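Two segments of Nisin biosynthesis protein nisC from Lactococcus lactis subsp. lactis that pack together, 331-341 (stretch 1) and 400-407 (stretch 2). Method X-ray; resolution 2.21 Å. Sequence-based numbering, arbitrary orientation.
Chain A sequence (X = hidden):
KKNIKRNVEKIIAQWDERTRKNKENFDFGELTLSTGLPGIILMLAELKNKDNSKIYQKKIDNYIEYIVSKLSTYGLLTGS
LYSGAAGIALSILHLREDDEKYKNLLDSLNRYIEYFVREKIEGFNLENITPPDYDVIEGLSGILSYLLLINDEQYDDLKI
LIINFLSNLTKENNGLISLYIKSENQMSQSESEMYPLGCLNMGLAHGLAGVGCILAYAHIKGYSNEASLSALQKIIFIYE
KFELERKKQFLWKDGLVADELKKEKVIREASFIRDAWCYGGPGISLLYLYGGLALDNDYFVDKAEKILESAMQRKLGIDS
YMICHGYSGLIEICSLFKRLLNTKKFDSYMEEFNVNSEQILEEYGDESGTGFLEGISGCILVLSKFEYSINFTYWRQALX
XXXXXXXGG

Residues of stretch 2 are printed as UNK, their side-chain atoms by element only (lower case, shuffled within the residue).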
ATOM      1  N   ILE A 331      -3.145  12.862   3.257  1.00 28.05           N
ATOM      2  CA  ILE A 331      -4.516  13.113   3.647  1.00 28.10           C
ATOM      3  C   ILE A 331      -5.288  11.814   3.970  1.00 27.89           C
ATOM      4  O   ILE A 331      -5.981  11.724   4.985  1.00 28.04           O
ATOM      5  CB  ILE A 331      -5.222  14.023   2.571  1.00 29.03           C
ATOM      6  CG1 ILE A 331      -4.647  15.448   2.636  1.00 28.36           C
ATOM      7  CG2 ILE A 331      -6.743  14.079   2.747  1.00 28.57           C
ATOM      8  CD1 ILE A 331      -4.937  16.248   3.960  1.00 30.03           C
ATOM      9  N   GLU A 332      -5.158  10.807   3.124  1.00 28.22           N
ATOM     10  CA  GLU A 332      -5.869   9.567   3.344  1.00 27.81           C
ATOM     11  C   GLU A 332      -5.416   8.802   4.589  1.00 27.98           C
ATOM     12  O   GLU A 332      -6.219   8.085   5.229  1.00 26.32           O
ATOM     13  CB  GLU A 332      -5.805   8.655   2.107  1.00 26.96           C
ATOM     14  CG  GLU A 332      -6.829   7.519   2.218  1.00 28.92           C
ATOM     15  CD  GLU A 332      -8.277   7.988   2.044  1.00 28.46           C
ATOM     16  OE1 GLU A 332      -8.468   9.089   1.483  1.00 28.02           O
ATOM     17  OE2 GLU A 332      -9.230   7.255   2.437  1.00 27.82           O
ATOM     18  N   ILE A 333      -4.119   8.906   4.878  1.00 26.85           N
ATOM     19  CA  ILE A 333      -3.584   8.402   6.136  1.00 27.10           C
ATOM     20  C   ILE A 333      -4.186   9.127   7.355  1.00 28.16           C
ATOM     21  O   ILE A 333      -4.568   8.467   8.327  1.00 28.82           O
ATOM     22  CB  ILE A 333      -2.050   8.487   6.157  1.00 26.60           C
ATOM     23  CG1 ILE A 333      -1.456   7.578   5.076  1.00 25.35           C
ATOM     24  CG2 ILE A 333      -1.529   8.074   7.536  1.00 28.26           C
ATOM     25  CD1 ILE A 333      -0.044   7.985   4.626  1.00 28.83           C
ATOM     26  N   CYS A 334      -4.275  10.467   7.305  1.00 28.13           N
ATOM     27  CA  CYS A 334      -4.943  11.227   8.370  1.00 28.61           C
ATOM     28  C   CYS A 334      -6.392  10.786   8.542  1.00 28.78           C
ATOM     29  O   CYS A 334      -6.908  10.727   9.655  1.00 30.19           O
ATOM     30  CB  CYS A 334      -4.946  12.725   8.070  1.00 28.57           C
ATOM     31  SG  CYS A 334      -3.313  13.488   7.999  1.00 28.28           S
ATOM     32  N   SER A 335      -7.058  10.509   7.434  1.00 27.51           N
ATOM     33  CA  SER A 335      -8.450  10.142   7.491  1.00 27.07           C
ATOM     34  C   SER A 335      -8.588   8.757   8.173  1.00 26.27           C
ATOM     35  O   SER A 335      -9.550   8.503   8.925  1.00 24.53           O
ATOM     36  CB  SER A 335      -9.026  10.147   6.081  1.00 26.39           C
ATOM     37  OG  SER A 335     -10.393   9.836   6.115  1.00 31.56           O
ATOM     38  N   LEU A 336      -7.621   7.884   7.907  1.00 25.79           N
ATOM     39  CA  LEU A 336      -7.568   6.600   8.591  1.00 27.51           C
ATOM     40  C   LEU A 336      -7.300   6.731  10.098  1.00 27.50           C
ATOM     41  O   LEU A 336      -8.012   6.116  10.894  1.00 28.53           O
ATOM     42  CB  LEU A 336      -6.592   5.604   7.932  1.00 27.04           C
ATOM     43  CG  LEU A 336      -6.588   4.402   8.873  1.00 29.75           C
ATOM     44  CD1 LEU A 336      -7.607   3.320   8.488  1.00 25.87           C
ATOM     45  CD2 LEU A 336      -5.215   3.844   9.104  1.00 32.42           C
ATOM     46  N   PHE A 337      -6.299   7.522  10.491  1.00 27.52           N
ATOM     47  CA  PHE A 337      -6.116   7.874  11.916  1.00 28.31           C
ATOM     48  C   PHE A 337      -7.397   8.346  12.611  1.00 28.96           C
ATOM     49  O   PHE A 337      -7.726   7.883  13.708  1.00 28.66           O
ATOM     50  CB  PHE A 337      -5.055   8.946  12.082  1.00 28.10           C
ATOM     51  CG  PHE A 337      -3.672   8.421  12.211  1.00 29.94           C
ATOM     52  CD1 PHE A 337      -3.012   7.845  11.117  1.00 30.20           C
ATOM     53  CD2 PHE A 337      -2.999   8.515  13.438  1.00 29.81           C
ATOM     54  CE1 PHE A 337      -1.707   7.363  11.253  1.00 30.35           C
ATOM     55  CE2 PHE A 337      -1.705   8.045  13.578  1.00 30.40           C
ATOM     56  CZ  PHE A 337      -1.048   7.478  12.488  1.00 30.05           C
ATOM     57  N   LYS A 338      -8.116   9.275  11.973  1.00 30.35           N
ATOM     58  CA  LYS A 338      -9.345   9.835  12.544  1.00 31.34           C
ATOM     59  C   LYS A 338     -10.426   8.760  12.717  1.00 31.73           C
ATOM     60  O   LYS A 338     -11.063   8.682  13.755  1.00 31.29           O
ATOM     61  CB  LYS A 338      -9.865  10.973  11.661  1.00 31.39           C
ATOM     62  CG  LYS A 338     -11.054  11.703  12.250  1.00 33.02           C
ATOM     63  CD  LYS A 338     -11.637  12.710  11.291  1.00 34.43           C
ATOM     64  CE  LYS A 338     -12.837  13.402  11.923  1.00 39.29           C
ATOM     65  NZ  LYS A 338     -12.417  14.326  13.019  1.00 42.20           N
ATOM     66  N   ARG A 339     -10.613   7.941  11.679  1.00 32.52           N
ATOM     67  CA  ARG A 339     -11.514   6.795  11.697  1.00 33.12           C
ATOM     68  C   ARG A 339     -11.217   5.816  12.855  1.00 33.20           C
ATOM     69  O   ARG A 339     -12.145   5.334  13.492  1.00 33.12           O
ATOM     70  CB  ARG A 339     -11.422   6.042  10.355  1.00 32.97           C
ATOM     71  CG  ARG A 339     -12.537   5.000  10.116  1.00 35.55           C
ATOM     72  CD  ARG A 339     -12.942   4.939   8.618  1.00 35.70           C
ATOM     73  NE  ARG A 339     -11.726   4.812   7.884  1.00 36.91           N
ATOM     74  CZ  ARG A 339     -11.149   5.761   7.156  1.00 34.43           C
ATOM     75  NH1 ARG A 339     -11.710   6.947   6.940  1.00 35.15           N
ATOM     76  NH2 ARG A 339      -9.985   5.481   6.632  1.00 29.59           N
ATOM     77  N   LEU A 340      -9.942   5.496  13.107  1.00 32.68           N
ATOM     78  CA  LEU A 340      -9.629   4.483  14.139  1.00 32.57           C
ATOM     79  C   LEU A 340      -9.564   5.062  15.570  1.00 33.56           C
ATOM     80  O   LEU A 340      -9.963   4.401  16.523  1.00 33.63           O
ATOM     81  CB  LEU A 340      -8.348   3.707  13.809  1.00 32.10           C
ATOM     82  CG  LEU A 340      -8.322   2.866  12.511  1.00 30.24           C
ATOM     83  CD1 LEU A 340      -6.992   2.152  12.347  1.00 28.87           C
ATOM     84  CD2 LEU A 340      -9.484   1.878  12.425  1.00 29.56           C
ATOM     85  N   LEU A 341      -9.103   6.308  15.687  1.00 34.11           N
ATOM     86  CA  LEU A 341      -8.797   6.944  16.976  1.00 34.52           C
ATOM     87  C   LEU A 341      -9.798   8.028  17.380  1.00 34.94           C
ATOM     88  O   LEU A 341      -9.838   8.456  18.541  1.00 35.38           O
ATOM     89  CB  LEU A 341      -7.371   7.519  16.941  1.00 34.08           C
ATOM     90  CG  LEU A 341      -6.233   6.524  16.614  1.00 33.47           C
ATOM     91  CD1 LEU A 341      -4.855   7.162  16.825  1.00 32.32           C
ATOM     92  CD2 LEU A 341      -6.329   5.285  17.468  1.00 31.58           C
ATOM     93  N   UNK A 400      -2.574  -0.235   2.739  1.00 28.51           N
ATOM     94  CA  UNK A 400      -2.491  -0.711   4.138  1.00 28.81           C
ATOM     95  C   UNK A 400      -3.216   0.222   5.081  1.00 28.82           C
ATOM     96  O   UNK A 400      -2.756   0.498   6.208  1.00 29.33           O
ATOM     97  c   UNK A 400       1.315  -1.847   4.543  1.00 30.64           C
ATOM     98  c   UNK A 400      -0.554  -3.078   3.294  1.00 28.95           C
ATOM     99  c   UNK A 400      -1.032  -0.909   4.627  1.00 28.68           C
ATOM    100  c   UNK A 400      -0.025  -1.704   3.778  1.00 31.96           C
ATOM    101  N   UNK A 401      -4.371   0.689   4.638  1.00 28.28           N
ATOM    102  CA  UNK A 401      -5.245   1.494   5.482  1.00 28.23           C
ATOM    103  C   UNK A 401      -6.380   0.571   5.837  1.00 28.72           C
ATOM    104  O   UNK A 401      -7.211   0.239   4.987  1.00 28.69           O
ATOM    105  c   UNK A 401      -4.589   3.622   4.238  1.00 28.83           C
ATOM    106  c   UNK A 401      -5.726   2.739   4.740  1.00 27.99           C
ATOM    107  c   UNK A 401      -5.111   4.852   3.413  1.00 28.12           C
ATOM    108  c   UNK A 401      -3.616   4.068   5.384  1.00 29.06           C
ATOM    109  N   UNK A 402      -6.374   0.117   7.091  1.00 28.98           N
ATOM    110  CA  UNK A 402      -7.197  -1.008   7.526  1.00 28.93           C
ATOM    111  C   UNK A 402      -8.356  -0.500   8.398  1.00 28.61           C
ATOM    112  O   UNK A 402      -8.209  -0.361   9.624  1.00 27.44           O
ATOM    113  c   UNK A 402      -4.280  -3.733   5.542  1.00 27.89           C
ATOM    114  c   UNK A 402      -2.990  -3.736   6.098  1.00 27.04           C
ATOM    115  c   UNK A 402      -6.309  -1.980   8.320  1.00 29.17           C
ATOM    116  c   UNK A 402      -2.767  -3.104   7.362  1.00 26.99           C
ATOM    117  c   UNK A 402      -3.849  -2.557   8.074  1.00 27.02           C
ATOM    118  c   UNK A 402      -5.142  -2.555   7.529  1.00 29.08           C
ATOM    119  c   UNK A 402      -5.350  -3.171   6.276  1.00 29.96           C
ATOM    120  N   UNK A 403      -9.494  -0.217   7.741  1.00 28.89           N
ATOM    121  CA  UNK A 403     -10.702   0.314   8.369  1.00 28.80           C
ATOM    122  C   UNK A 403     -11.284  -0.660   9.367  1.00 29.43           C
ATOM    123  O   UNK A 403     -11.988  -0.237  10.292  1.00 30.56           O
ATOM    124  o   UNK A 403     -10.443   2.546   6.708  1.00 26.71           O
ATOM    125  o   UNK A 403     -12.353   2.177   5.629  1.00 25.53           O
ATOM    126  c   UNK A 403     -11.510   1.883   6.513  1.00 28.87           C
ATOM    127  c   UNK A 403     -11.802   0.634   7.344  1.00 27.80           C
ATOM    128  N   UNK A 404     -10.970  -1.946   9.192  1.00 29.64           N
ATOM    129  CA  UNK A 404     -11.445  -3.034  10.077  1.00 30.86           C
ATOM    130  C   UNK A 404     -10.478  -3.421  11.191  1.00 30.72           C
ATOM    131  O   UNK A 404     -10.711  -4.416  11.892  1.00 30.67           O
ATOM    132  c   UNK A 404     -10.504  -4.862   8.547  1.00 34.45           C
ATOM    133  o   UNK A 404      -9.534  -4.107   8.270  1.00 35.55           O
ATOM    134  c   UNK A 404     -11.756  -4.287   9.244  1.00 31.14           C
ATOM    135  o   UNK A 404     -10.496  -6.076   8.248  1.00 38.02           O
ATOM    136  N   UNK A 405      -9.420  -2.632  11.370  1.00 30.35           N
ATOM    137  CA  UNK A 405      -8.354  -2.970  12.284  1.00 31.71           C
ATOM    138  C   UNK A 405      -8.872  -3.244  13.711  1.00 33.11           C
ATOM    139  O   UNK A 405      -8.266  -4.015  14.456  1.00 33.36           O
ATOM    140  c   UNK A 405      -5.921  -2.363  12.787  1.00 30.56           C
ATOM    141  c   UNK A 405      -3.745  -3.401  12.298  1.00 30.96           C
ATOM    142  c   UNK A 405      -5.001  -2.884  11.871  1.00 30.26           C
ATOM    143  c   UNK A 405      -3.428  -3.396  13.637  1.00 29.27           C
ATOM    144  c   UNK A 405      -4.337  -2.851  14.569  1.00 29.07           C
ATOM    145  c   UNK A 405      -7.269  -1.862  12.323  1.00 30.65           C
ATOM    146  c   UNK A 405      -5.577  -2.349  14.142  1.00 29.64           C
ATOM    147  N   UNK A 406      -9.968  -2.591  14.089  1.00 34.27           N
ATOM    148  CA  UNK A 406     -10.496  -2.720  15.448  1.00 36.39           C
ATOM    149  C   UNK A 406     -11.842  -3.411  15.447  1.00 37.71           C
ATOM    150  O   UNK A 406     -12.568  -3.342  16.426  1.00 38.01           O
ATOM    151  c   UNK A 406      -9.420   0.870  16.625  1.00 38.66           C
ATOM    152  c   UNK A 406     -10.571  -1.359  16.160  1.00 35.59           C
ATOM    153  c   UNK A 406      -9.224  -0.656  16.380  1.00 36.11           C
ATOM    154  c   UNK A 406      -8.416  -1.318  17.509  1.00 34.91           C
ATOM    155  N   UNK A 407     -12.178  -4.065  14.335  1.00 39.60           N
ATOM    156  CA  UNK A 407     -13.417  -4.846  14.267  1.00 41.45           C
ATOM    157  C   UNK A 407     -13.199  -6.270  14.755  1.00 43.04           C
ATOM    158  O   UNK A 407     -14.163  -7.012  14.984  1.00 43.73           O
ATOM    159  c   UNK A 407     -13.984  -4.852  12.844  1.00 41.78           C
ATOM    160  n   UNK A 407     -16.553  -0.659  13.609  1.00 43.44           N
ATOM    161  c   UNK A 407     -15.594  -1.355  12.736  1.00 40.84           C
ATOM    162  c   UNK A 407     -15.289  -2.739  13.276  1.00 40.96           C
ATOM    163  c   UNK A 407     -14.396  -3.478  12.314  1.00 40.20           C
TER

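Position 400 carries four side-chain carbons, forked at the second, with no heteroatom. The CA-to-CB bond lies sideways to the helix, the end of the chain leads away, and no contact with stretch 1 results. A chain of this shape is leucine, and Leu400 leaves the contact to its neighbors.

Position 401 has the same inventory, four carbons forked at the second, but its CB points toward the helix. Its branches reach Glu332, Ile333 and Leu336, a set of residues on one face of the helix. This is Leu401. Its CD1 lies 3.4 Å from CG of Glu332, so it meets the aliphatic part of that side chain, while its CD2 sits 4.1 Å from CG1 of Ile333 and 4.1 Å from CD2 of Leu336. No residue of stretch 2 has more of its surface covered by the helix.

At position 402 a single carbon leads to a six-carbon ring with no oxygen on it, and CB points away from the helix. That is phenylalanine. Phe402 touches stretch 1 through its backbone: its N is 3.7 Å from CD1 of Leu336, and its O is 3.8 Å from CD2 of Leu340.

Position 403 shows two carbons, the second carrying two oxygens: a short carboxylate. CB points sideways, yet the end of the chain comes nearer the helix and one oxygen reaches the guanidinium of Arg339. The residue is Asp403. In this salt bridge OD1 accepts from NE of Arg339 at 2.9 Å, a weak hydrogen bond, and from NH2 of Arg339 at 3.0 Å. The other oxygen, OD2, is satisfied elsewhere in the structure.

Position 404 repeats the pattern of two carbons and two oxygens, but CB points away and nothing on stretch 1 is within reach. It is Asp404.

Position 405 again has one carbon and a plain six-carbon ring. Its CB points toward the helix and lies 4.0 Å from CD1 of Leu340, while the ring leads away. Phe405 also closes a type I turn, its N donating to the O of Phe402 at 3.1 Å.

Position 406 has four carbons forked at the second, and its CB points toward the helix. Leu406 places CD1 3.6 Å from the O of Leu340 and 4.1 Å from its CB.

Position 407 is a row of four carbons ending in nitrogen, out of reach of the helix: Lys407.

The rule is economical. Leu336 and Leu340, one turn apart, both point toward the loop; Leu401 packs against the first, while Phe405, at the end of the turn, and Leu406 just after it pack against the second. Beside this apolar strip, Arg339 is held from two directions, since its NH1 donates to OG of Ser335 at 3.3 Å while NE and NH2 hold Asp403. With no backbone hydrogen bond between the stretches, the contact rests on apolar packing, most of it by leucines, and one salt bridge, and it buries 458 Å² in all.

Stretch 2, residues 400-407: LLFDDFLK
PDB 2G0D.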